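Local coordinates for protein acyl-coenzyme A oxidase 3 (Yarrowia lipolytica, PDB 5YS9) that uses FAD and molecular oxygen to oxidise 2,3-saturated acyl-CoA to (2E)-enoyl-CoA, releasing hydrogen peroxide, in peroxisomal fatty acid beta-oxidation, at residues 28-33 with 625-630; 34-39 with 631-636; 325-330 with 653-658. All blocks are in the same frame, centred on the assembly; numbering follows the deposited sequence.

Contact 1. Residues 28-33 with 625-630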
loop_
_atom_site.group_PDB
_atom_site.type_symbol
_atom_site.label_atom_id
_atom_site.label_comp_id
_atom_site.label_asym_id
_atom_site.label_seq_id
_atom_site.Cartn_x
_atom_site.Cartn_y
_atom_site.Cartn_z
ATOM N N ALA A 28 -9.884 -23.873 -17.660
ATOM C CA ALA A 28 -9.691 -25.303 -17.902
ATOM C C ALA A 28 -8.600 -25.450 -18.937
ATOM O O ALA A 28 -7.713 -26.270 -18.761
ATOM C CB ALA A 28 -10.985 -25.998 -18.351
ATOM N N GLY A 29 -8.622 -24.610 -19.973
ATOM C CA GLY A 29 -7.619 -24.642 -21.024
ATOM C C GLY A 29 -6.199 -24.510 -20.512
ATOM O O GLY A 29 -5.277 -25.086 -21.080
ATOM N N GLU A 30 -6.014 -23.665 -19.510
ATOM C CA GLU A 30 -4.739 -23.488 -18.832
ATOM C C GLU A 30 -4.295 -24.700 -18.047
ATOM O O GLU A 30 -3.136 -25.035 -18.024
ATOM C CB GLU A 30 -4.781 -22.271 -17.927
ATOM C CG GLU A 30 -5.125 -21.002 -18.659
ATOM C CD GLU A 30 -3.973 -20.465 -19.462
ATOM O OE1 GLU A 30 -2.969 -21.164 -19.616
ATOM O OE2 GLU A 30 -4.081 -19.336 -19.933
ATOM N N ARG A 31 -5.245 -25.342 -17.397
ATOM C CA ARG A 31 -4.983 -26.532 -16.616
ATOM C C ARG A 31 -4.472 -27.637 -17.524
ATOM O O ARG A 31 -3.624 -28.431 -17.152
ATOM C CB ARG A 31 -6.220 -26.951 -15.834
ATOM C CG ARG A 31 -6.095 -26.687 -14.351
ATOM C CD ARG A 31 -7.429 -26.597 -13.642
ATOM N NE ARG A 31 -7.321 -25.777 -12.448
ATOM C CZ ARG A 31 -8.203 -24.872 -12.061
ATOM N NH1 ARG A 31 -7.983 -24.184 -10.966
ATOM N NH2 ARG A 31 -9.295 -24.662 -12.760
ATOM N N ALA A 32 -5.002 -27.659 -18.732
ATOM C CA ALA A 32 -4.662 -28.637 -19.743
ATOM C C ALA A 32 -3.193 -28.603 -20.172
ATOM O O ALA A 32 -2.689 -29.576 -20.689
ATOM C CB ALA A 32 -5.571 -28.468 -20.946
ATOM N N LYS A 33 -2.530 -27.471 -20.007
ATOM C CA LYS A 33 -1.091 -27.325 -20.394
ATOM C C LYS A 33 -0.088 -27.895 -19.381
ATOM O O LYS A 33 1.056 -28.159 -19.698
ATOM C CB LYS A 33 -0.748 -25.841 -20.588
ATOM C CG LYS A 33 -1.659 -25.168 -21.591
ATOM C CD LYS A 33 -1.466 -23.678 -21.592
ATOM C CE LYS A 33 -2.223 -23.046 -22.740
ATOM N NZ LYS A 33 -2.015 -21.583 -22.629
ATOM N N GLU A 625 7.970 -18.852 -20.225
ATOM C CA GLU A 625 8.075 -20.270 -19.773
ATOM C C GLU A 625 7.249 -20.566 -18.525
ATOM O O GLU A 625 6.682 -21.660 -18.368
ATOM C CB GLU A 625 9.544 -20.686 -19.508
ATOM C CG GLU A 625 10.424 -20.714 -20.756
ATOM C CD GLU A 625 9.864 -21.614 -21.859
ATOM O OE1 GLU A 625 9.971 -22.850 -21.725
ATOM O OE2 GLU A 625 9.307 -21.085 -22.852
ATOM N N VAL A 626 7.209 -19.578 -17.643
ATOM C CA VAL A 626 6.452 -19.642 -16.425
ATOM C C VAL A 626 4.954 -19.486 -16.731
ATOM O O VAL A 626 4.128 -20.294 -16.252
ATOM C CB VAL A 626 7.016 -18.641 -15.405
ATOM C CG1 VAL A 626 6.077 -18.413 -14.241
ATOM C CG2 VAL A 626 8.348 -19.178 -14.900
ATOM N N ARG A 627 4.616 -18.516 -17.573
ATOM C CA ARG A 627 3.247 -18.323 -17.992
ATOM C C ARG A 627 2.544 -19.552 -18.528
ATOM O O ARG A 627 1.358 -19.732 -18.278
ATOM C CB ARG A 627 3.173 -17.234 -19.035
ATOM C CG ARG A 627 1.749 -16.979 -19.512
ATOM C CD ARG A 627 1.471 -17.683 -20.822
ATOM N NE ARG A 627 0.122 -17.504 -21.305
ATOM C CZ ARG A 627 -0.927 -18.200 -20.868
ATOM N NH1 ARG A 627 -2.111 -17.989 -21.413
ATOM N NH2 ARG A 627 -0.804 -19.110 -19.887
ATOM N N ASP A 628 3.256 -20.397 -19.251
ATOM C CA ASP A 628 2.661 -21.578 -19.843
ATOM C C ASP A 628 2.128 -22.509 -18.774
ATOM O O ASP A 628 1.109 -23.140 -18.948
ATOM C CB ASP A 628 3.668 -22.300 -20.724
ATOM C CG ASP A 628 3.041 -23.387 -21.551
ATOM O OD1 ASP A 628 2.235 -23.067 -22.427
ATOM O OD2 ASP A 628 3.348 -24.563 -21.334
ATOM N N GLN A 629 2.847 -22.597 -17.670
ATOM C CA GLN A 629 2.538 -23.521 -16.601
ATOM C C GLN A 629 1.835 -22.878 -15.419
ATOM O O GLN A 629 1.796 -23.444 -14.350
ATOM C CB GLN A 629 3.807 -24.225 -16.122
ATOM C CG GLN A 629 4.503 -25.074 -17.168
ATOM C CD GLN A 629 3.721 -26.301 -17.555
ATOM O OE1 GLN A 629 3.468 -27.172 -16.747
ATOM N NE2 GLN A 629 3.342 -26.372 -18.799
ATOM N N VAL A 630 1.280 -21.695 -15.606
ATOM C CA VAL A 630 0.818 -20.879 -14.494
ATOM C C VAL A 630 -0.248 -21.535 -13.626
ATOM O O VAL A 630 -0.240 -21.375 -12.424
ATOM C CB VAL A 630 0.297 -19.523 -14.985
ATOM C CG1 VAL A 630 -0.915 -19.713 -15.861
ATOM C CG2 VAL A 630 -0.027 -18.619 -13.816
HETATM O O HOH W 1 0.525 -20.536 -23.318
HETATM O O HOH W 2 2.167 -27.065 -22.145
#
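Arg627 grips the carboxylate of Glu30 end-on with both terminal nitrogens, one to each oxygen. NH1 lies 2.8 Å from Glu30 OE2 and meets its syn lone pair, with OE2 close to the guanidinium plane, whereas NH2 reaches Glu30 OE1 at 3.0 Å from above the carboxylate plane. The two planes are turned 40° apart, so the fork is twisted rather than flat. Lys33 follows three residues after Glu30, and its extended chain brings NZ within 3.2 Å of Glu30 OE1, completing a three-residue salt-bridge network. That puts two cations close together, Lys33 NZ being 3.8 Å from Arg627 NH1, a repulsion that the shared carboxylate and a second anion, Asp347, which pairs with Arg627 NH1, would probably offset.

Beside this network the carbonyl of Lys33 is held by Gln629, the residue at the N-cap of the next helix. Gln629 NE2 donates to Lys33 O at 3.0 Å, from above the carbonyl plane, and also to Asp628 OD2, while Gln629 OE1 takes the backbone N-H of Lys35. One water links Lys33 NZ to Asp628 OD1, and another bridges Lys33 O and Asp628 OD2. An alanine in place of Glu30 would probably leave Arg627 and Lys33 facing each other without the anion between them and loosen helix 23-31 from the end of helix 609-628. Glutamate suits the site because its bent chain carries two oxygens to a forked donor, and the buried Glu30–Arg627 pair implies an attachment of the N-terminal helix that depends on direction and charge.

Contact 2. Residues 34-39 with 631-636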
loop_
_atom_site.group_PDB
_atom_site.type_symbol
_atom_site.label_atom_id
_atom_site.label_comp_id
_atom_site.label_asym_id
_atom_site.label_seq_id
_atom_site.Cartn_x
_atom_site.Cartn_y
_atom_site.Cartn_z
ATOM N N VAL A 34 -0.524 -28.049 -18.145
ATOM C CA VAL A 34 0.367 -28.322 -17.033
ATOM C C VAL A 34 1.162 -29.607 -17.279
ATOM O O VAL A 34 0.581 -30.622 -17.587
ATOM C CB VAL A 34 -0.475 -28.363 -15.743
ATOM C CG1 VAL A 34 0.208 -29.113 -14.609
ATOM C CG2 VAL A 34 -0.808 -26.934 -15.337
ATOM N N LYS A 35 2.488 -29.557 -17.142
ATOM C CA LYS A 35 3.347 -30.711 -17.511
ATOM C C LYS A 35 3.801 -31.554 -16.360
ATOM O O LYS A 35 4.294 -32.635 -16.562
ATOM C CB LYS A 35 4.564 -30.255 -18.297
ATOM C CG LYS A 35 4.251 -30.090 -19.776
ATOM C CD LYS A 35 5.022 -28.923 -20.374
ATOM C CE LYS A 35 5.699 -29.291 -21.669
ATOM N NZ LYS A 35 6.243 -28.035 -22.237
ATOM N N PHE A 36 3.584 -31.085 -15.148
ATOM C CA PHE A 36 3.986 -31.802 -13.953
ATOM C C PHE A 36 2.749 -32.205 -13.173
ATOM O O PHE A 36 1.682 -31.623 -13.343
ATOM C CB PHE A 36 4.932 -30.957 -13.088
ATOM C CG PHE A 36 4.422 -29.577 -12.769
ATOM C CD1 PHE A 36 3.671 -29.348 -11.640
ATOM C CD2 PHE A 36 4.751 -28.497 -13.582
ATOM C CE1 PHE A 36 3.240 -28.066 -11.326
ATOM C CE2 PHE A 36 4.303 -27.222 -13.285
ATOM C CZ PHE A 36 3.543 -27.000 -12.156
ATOM N N PRO A 37 2.882 -33.227 -12.326
ATOM C CA PRO A 37 1.771 -33.522 -11.423
ATOM C C PRO A 37 1.845 -32.513 -10.291
ATOM O O PRO A 37 2.938 -32.263 -9.734
ATOM C CB PRO A 37 2.073 -34.954 -10.931
ATOM C CG PRO A 37 3.534 -35.166 -11.155
ATOM C CD PRO A 37 4.051 -34.104 -12.104
ATOM N N ILE A 38 0.697 -31.945 -9.960
ATOM C CA ILE A 38 0.627 -30.799 -9.053
ATOM C C ILE A 38 1.049 -31.232 -7.646
ATOM O O ILE A 38 1.815 -30.531 -6.994
ATOM C CB ILE A 38 -0.772 -30.123 -9.098
ATOM C CG1 ILE A 38 -1.008 -29.488 -10.490
ATOM C CG2 ILE A 38 -0.928 -29.059 -8.019
ATOM C CD1 ILE A 38 -1.859 -30.311 -11.424
ATOM N N LYS A 39 0.590 -32.400 -7.219
ATOM C CA LYS A 39 0.967 -33.001 -5.931
ATOM C C LYS A 39 2.477 -32.881 -5.644
ATOM O O LYS A 39 2.878 -32.540 -4.518
ATOM C CB LYS A 39 0.445 -34.457 -5.869
ATOM C CG LYS A 39 1.219 -35.471 -5.026
ATOM C CD LYS A 39 1.479 -36.779 -5.784
ATOM C CE LYS A 39 2.551 -37.651 -5.118
ATOM N NZ LYS A 39 2.105 -38.310 -3.850
ATOM N N ALA A 631 -1.165 -22.261 -14.234
ATOM C CA ALA A 631 -2.188 -22.962 -13.496
ATOM C C ALA A 631 -1.604 -24.009 -12.569
ATOM O O ALA A 631 -2.118 -24.222 -11.502
ATOM C CB ALA A 631 -3.188 -23.582 -14.438
ATOM N N GLY A 632 -0.565 -24.705 -13.007
ATOM C CA GLY A 632 0.117 -25.643 -12.141
ATOM C C GLY A 632 0.817 -25.043 -10.939
ATOM O O GLY A 632 0.667 -25.519 -9.834
ATOM N N TYR A 633 1.549 -23.963 -11.145
ATOM C CA TYR A 633 2.219 -23.305 -10.039
ATOM C C TYR A 633 1.222 -22.819 -8.954
ATOM O O TYR A 633 1.511 -22.923 -7.759
ATOM C CB TYR A 633 2.997 -22.111 -10.549
ATOM C CG TYR A 633 4.205 -22.399 -11.419
ATOM C CD1 TYR A 633 5.279 -23.125 -10.926
ATOM C CD2 TYR A 633 4.312 -21.859 -12.699
ATOM C CE1 TYR A 633 6.422 -23.346 -11.691
ATOM C CE2 TYR A 633 5.440 -22.063 -13.458
ATOM C CZ TYR A 633 6.488 -22.824 -12.941
ATOM O OH TYR A 633 7.607 -23.033 -13.675
ATOM N N THR A 634 0.069 -22.289 -9.383
ATOM C CA THR A 634 -0.930 -21.691 -8.466
ATOM C C THR A 634 -1.818 -22.743 -7.824
ATOM O O THR A 634 -2.122 -22.646 -6.627
ATOM C CB THR A 634 -1.793 -20.655 -9.170
ATOM O OG1 THR A 634 -2.250 -21.206 -10.399
ATOM C CG2 THR A 634 -0.990 -19.462 -9.483
ATOM N N ASP A 635 -2.207 -23.756 -8.600
ATOM C CA ASP A 635 -2.957 -24.894 -8.038
ATOM C C ASP A 635 -2.122 -25.670 -7.069
ATOM O O ASP A 635 -2.715 -26.290 -6.183
ATOM C CB ASP A 635 -3.466 -25.873 -9.099
ATOM C CG ASP A 635 -4.668 -25.342 -9.875
ATOM O OD1 ASP A 635 -5.343 -24.353 -9.458
ATOM O OD2 ASP A 635 -4.941 -25.939 -10.923
ATOM N N ALA A 636 -0.779 -25.633 -7.224
ATOM C CA ALA A 636 0.136 -26.283 -6.261
ATOM C C ALA A 636 0.015 -25.834 -4.790
ATOM O O ALA A 636 0.332 -26.643 -3.863
ATOM C CB ALA A 636 1.577 -26.173 -6.711
#
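Gly632 makes the hollow into which the loop leading to helix 38-46 fits. Because Gly632 has no side chain, Val34 and Phe36 can reach the backbone of helix 630-635 there: Val34 CG2 comes within 3.2 Å of Gly632 N, and Phe36 CZ stops 3.6 Å from Gly632 C. A beta carbon at this position would collide with Phe36 CZ and crowd Val34 CG2, so glycine is the residue the packing calls for.

Val34 presents one branch only; CG2, anti to the carbonyl carbon, is the bump, and it also brushes the methyl of Ala631. Phe36 enters edge-first, its rim rather than its face directed at the backbone of Gly632 and Tyr633. The first torsion sets CG in the crowded position between the backbone N and the carbonyl carbon (chi1 52°), swinging the ring in from the loop. Beyond it stands Tyr633, whose ring centroid is 5.8 Å from that of Phe36 with the planes oblique at 48°; its hydroxyl bonds to the carbonyl of Tyr581, and Tyr581 also meets the Phe36 ring.

One turn further along, Ile38 fills a second dip with CG2, which lies 3.5 Å from Ala636 CA. The small methyl of Ala636 leaves room for this branch, and Ile38 also rests against the backbone of Asp635. The carboxylate of Asp635 turns to other partners, forming salt bridges with Arg326 and Arg31.

No hydrogen bond crosses between the two segments. Cohesion here therefore comes from fit and from burial of apolar surface, joining the loop before helix 38-46 to helix 630-635 in the C-terminal part of the chain.

Contact 3. Residues 325-330 with 653-658; sequences LRYACV and GDVYKH
The backbones of helix 300-330, near its C-terminal end, and of the turn that starts helix 655-666 come nearest at Tyr327 and Val655, whose CA atoms are 7.0 Å apart. The turn is an inverse gamma turn centred on Asp654, and the contact packs helix 300-330 of the C-alpha1 domain against the C-terminal region of this acyl-CoA oxidase. Gly653 precedes Asp654 with a positive phi of 83°, where a beta carbon would jam against the preceding carbonyl oxygen, so glycine suits the place.

Val655 carries the contact with both branches. CG1, anti to the backbone N, meets the edge of the Tyr327 ring near its plane, 3.8 Å from CD1, while CG2 packs against Val330 CG2 at 3.6 Å. A beta-branched residue fits because its two methyls serve separate neighbours. The same CG1 also lies over one face of the Tyr656 ring, toward its rim, and so sits between the two tyrosines.

Tyr327, with CG anti to the backbone N (chi1 -172°), brings its ring edge up to Val655, and its hydroxyl bonds to ND1 of His433. Its side chain lies about 5 Å from bound FAD, so the packing borders the flavin site. Tyr656 OH bonds to Arg331, an FAD-pocket residue, and its ring also packs on Leu165 of the second subunit. One water, 3.0 Å from Tyr656 OH, donates a weak hydrogen bond to Val330 O.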
loop_
_atom_site.group_PDB
_atom_site.type_symbol
_atom_site.label_atom_id
_atom_site.label_comp_id
_atom_site.label_asym_id
_atom_site.label_seq_id
_atom_site.Cartn_x
_atom_site.Cartn_y
_atom_site.Cartn_z
ATOM N N LEU A 325 -3.733 -14.156 -10.744
ATOM C CA LEU A 325 -3.350 -15.005 -11.891
ATOM C C LEU A 325 -4.523 -15.728 -12.551
ATOM O O LEU A 325 -4.590 -15.819 -13.779
ATOM C CB LEU A 325 -2.257 -16.005 -11.493
ATOM C CG LEU A 325 -0.874 -15.345 -11.402
ATOM C CD1 LEU A 325 0.212 -16.248 -10.835
ATOM C CD2 LEU A 325 -0.431 -14.798 -12.756
ATOM N N ARG A 326 -5.431 -16.250 -11.739
ATOM C CA ARG A 326 -6.644 -16.875 -12.265
ATOM C C ARG A 326 -7.510 -15.865 -12.977
ATOM O O ARG A 326 -7.960 -16.131 -14.103
ATOM C CB ARG A 326 -7.455 -17.561 -11.165
ATOM C CG ARG A 326 -6.855 -18.878 -10.747
ATOM C CD ARG A 326 -7.602 -19.441 -9.565
ATOM N NE ARG A 326 -6.866 -20.595 -9.082
ATOM C CZ ARG A 326 -7.201 -21.384 -8.057
ATOM N NH1 ARG A 326 -8.274 -21.135 -7.322
ATOM N NH2 ARG A 326 -6.398 -22.413 -7.752
ATOM N N TYR A 327 -7.738 -14.708 -12.339
ATOM C CA TYR A 327 -8.352 -13.576 -13.044
ATOM C C TYR A 327 -7.648 -13.298 -14.352
ATOM O O TYR A 327 -8.267 -13.236 -15.400
ATOM C CB TYR A 327 -8.316 -12.292 -12.222
ATOM C CG TYR A 327 -9.103 -11.157 -12.829
ATOM C CD1 TYR A 327 -10.469 -11.262 -13.013
ATOM C CD2 TYR A 327 -8.497 -9.995 -13.190
ATOM C CE1 TYR A 327 -11.198 -10.254 -13.595
ATOM C CE2 TYR A 327 -9.217 -8.976 -13.775
ATOM C CZ TYR A 327 -10.582 -9.106 -13.967
ATOM O OH TYR A 327 -11.324 -8.067 -14.507
ATOM N N ALA A 328 -6.339 -13.161 -14.308
ATOM C CA ALA A 328 -5.598 -12.873 -15.527
ATOM C C ALA A 328 -5.820 -13.887 -16.682
ATOM O O ALA A 328 -5.734 -13.502 -17.860
ATOM C CB ALA A 328 -4.129 -12.771 -15.181
ATOM N N CYS A 329 -6.061 -15.158 -16.351
ATOM C CA CYS A 329 -6.167 -16.216 -17.368
ATOM C C CYS A 329 -7.476 -16.159 -18.123
ATOM O O CYS A 329 -7.578 -16.689 -19.247
ATOM C CB CYS A 329 -5.969 -17.607 -16.760
ATOM S SG CYS A 329 -4.261 -17.877 -16.139
ATOM N N VAL A 330 -8.460 -15.528 -17.500
ATOM C CA VAL A 330 -9.771 -15.389 -18.089
ATOM C C VAL A 330 -10.154 -13.987 -18.530
ATOM O O VAL A 330 -11.087 -13.834 -19.280
ATOM C CB VAL A 330 -10.868 -15.950 -17.167
ATOM C CG1 VAL A 330 -10.435 -17.269 -16.579
ATOM C CG2 VAL A 330 -11.238 -14.969 -16.080
ATOM N N GLY A 653 -12.864 -20.924 -11.991
ATOM C CA GLY A 653 -12.608 -19.844 -12.907
ATOM C C GLY A 653 -13.811 -19.113 -13.434
ATOM O O GLY A 653 -13.688 -18.335 -14.343
ATOM N N ASP A 654 -14.975 -19.356 -12.864
ATOM C CA ASP A 654 -16.181 -18.689 -13.309
ATOM C C ASP A 654 -16.296 -17.317 -12.660
ATOM O O ASP A 654 -17.167 -17.066 -11.866
ATOM C CB ASP A 654 -17.379 -19.542 -12.935
ATOM C CG ASP A 654 -18.447 -19.540 -13.981
ATOM O OD1 ASP A 654 -18.424 -18.686 -14.864
ATOM O OD2 ASP A 654 -19.332 -20.393 -13.906
ATOM N N VAL A 655 -15.416 -16.424 -13.063
ATOM C CA VAL A 655 -15.113 -15.205 -12.351
ATOM C C VAL A 655 -16.313 -14.253 -12.194
ATOM O O VAL A 655 -16.627 -13.832 -11.105
ATOM C CB VAL A 655 -13.931 -14.533 -13.102
ATOM C CG1 VAL A 655 -13.866 -13.023 -12.968
ATOM C CG2 VAL A 655 -12.620 -15.164 -12.713
ATOM N N TYR A 656 -17.017 -14.005 -13.277
ATOM C CA TYR A 656 -18.189 -13.142 -13.302
ATOM C C TYR A 656 -19.425 -13.741 -12.652
ATOM O O TYR A 656 -20.157 -13.052 -11.973
ATOM C CB TYR A 656 -18.481 -12.734 -14.739
ATOM C CG TYR A 656 -17.282 -12.084 -15.372
ATOM C CD1 TYR A 656 -16.653 -10.984 -14.764
ATOM C CD2 TYR A 656 -16.758 -12.563 -16.568
ATOM C CE1 TYR A 656 -15.550 -10.376 -15.348
ATOM C CE2 TYR A 656 -15.646 -11.966 -17.161
ATOM C CZ TYR A 656 -15.038 -10.885 -16.557
ATOM O OH TYR A 656 -13.948 -10.321 -17.154
ATOM N N LYS A 657 -19.640 -15.028 -12.818
ATOM C CA LYS A 657 -20.785 -15.679 -12.200
ATOM C C LYS A 657 -20.677 -15.636 -10.666
ATOM O O LYS A 657 -21.630 -15.290 -10.001
ATOM C CB LYS A 657 -20.888 -17.100 -12.698
ATOM C CG LYS A 657 -22.148 -17.831 -12.288
ATOM C CD LYS A 657 -22.270 -19.139 -13.054
ATOM C CE LYS A 657 -23.706 -19.410 -13.466
ATOM N NZ LYS A 657 -23.788 -20.759 -14.080
ATOM N N HIS A 658 -19.528 -15.979 -10.098
ATOM C CA HIS A 658 -19.404 -15.999 -8.636
ATOM C C HIS A 658 -19.437 -14.585 -7.998
ATOM O O HIS A 658 -20.104 -14.380 -7.009
ATOM C CB HIS A 658 -18.128 -16.707 -8.200
ATOM C CG HIS A 658 -18.080 -18.143 -8.601
ATOM N ND1 HIS A 658 -18.999 -19.071 -8.153
ATOM C CD2 HIS A 658 -17.217 -18.812 -9.410
ATOM C CE1 HIS A 658 -18.727 -20.243 -8.710
ATOM N NE2 HIS A 658 -17.642 -20.114 -9.461
HETATM O O HOH W 3 -13.009 -11.027 -19.889
#

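All three contacts are largely buried, but their chemistry differs. Contacts 1 and 2 each mix buried and partly exposed residues, while every touching residue of contact 3 is buried. Contact 1 relies on ion pairs, whereas contacts 2 and 3 are chiefly apolar and have no direct hydrogen bond between their segments. Contacts 1 and 2 continue one another along the same two parts of the chain, and their centres lie about 9 Å apart. Contact 3 joins different elements and lies closer to FAD than contact 1. Asp635 connects the three sites: one oxygen pairs with Arg31 of contact 1, the other with Arg326 of contact 3. Val630 adds apolar packing on Leu325 and Cys329.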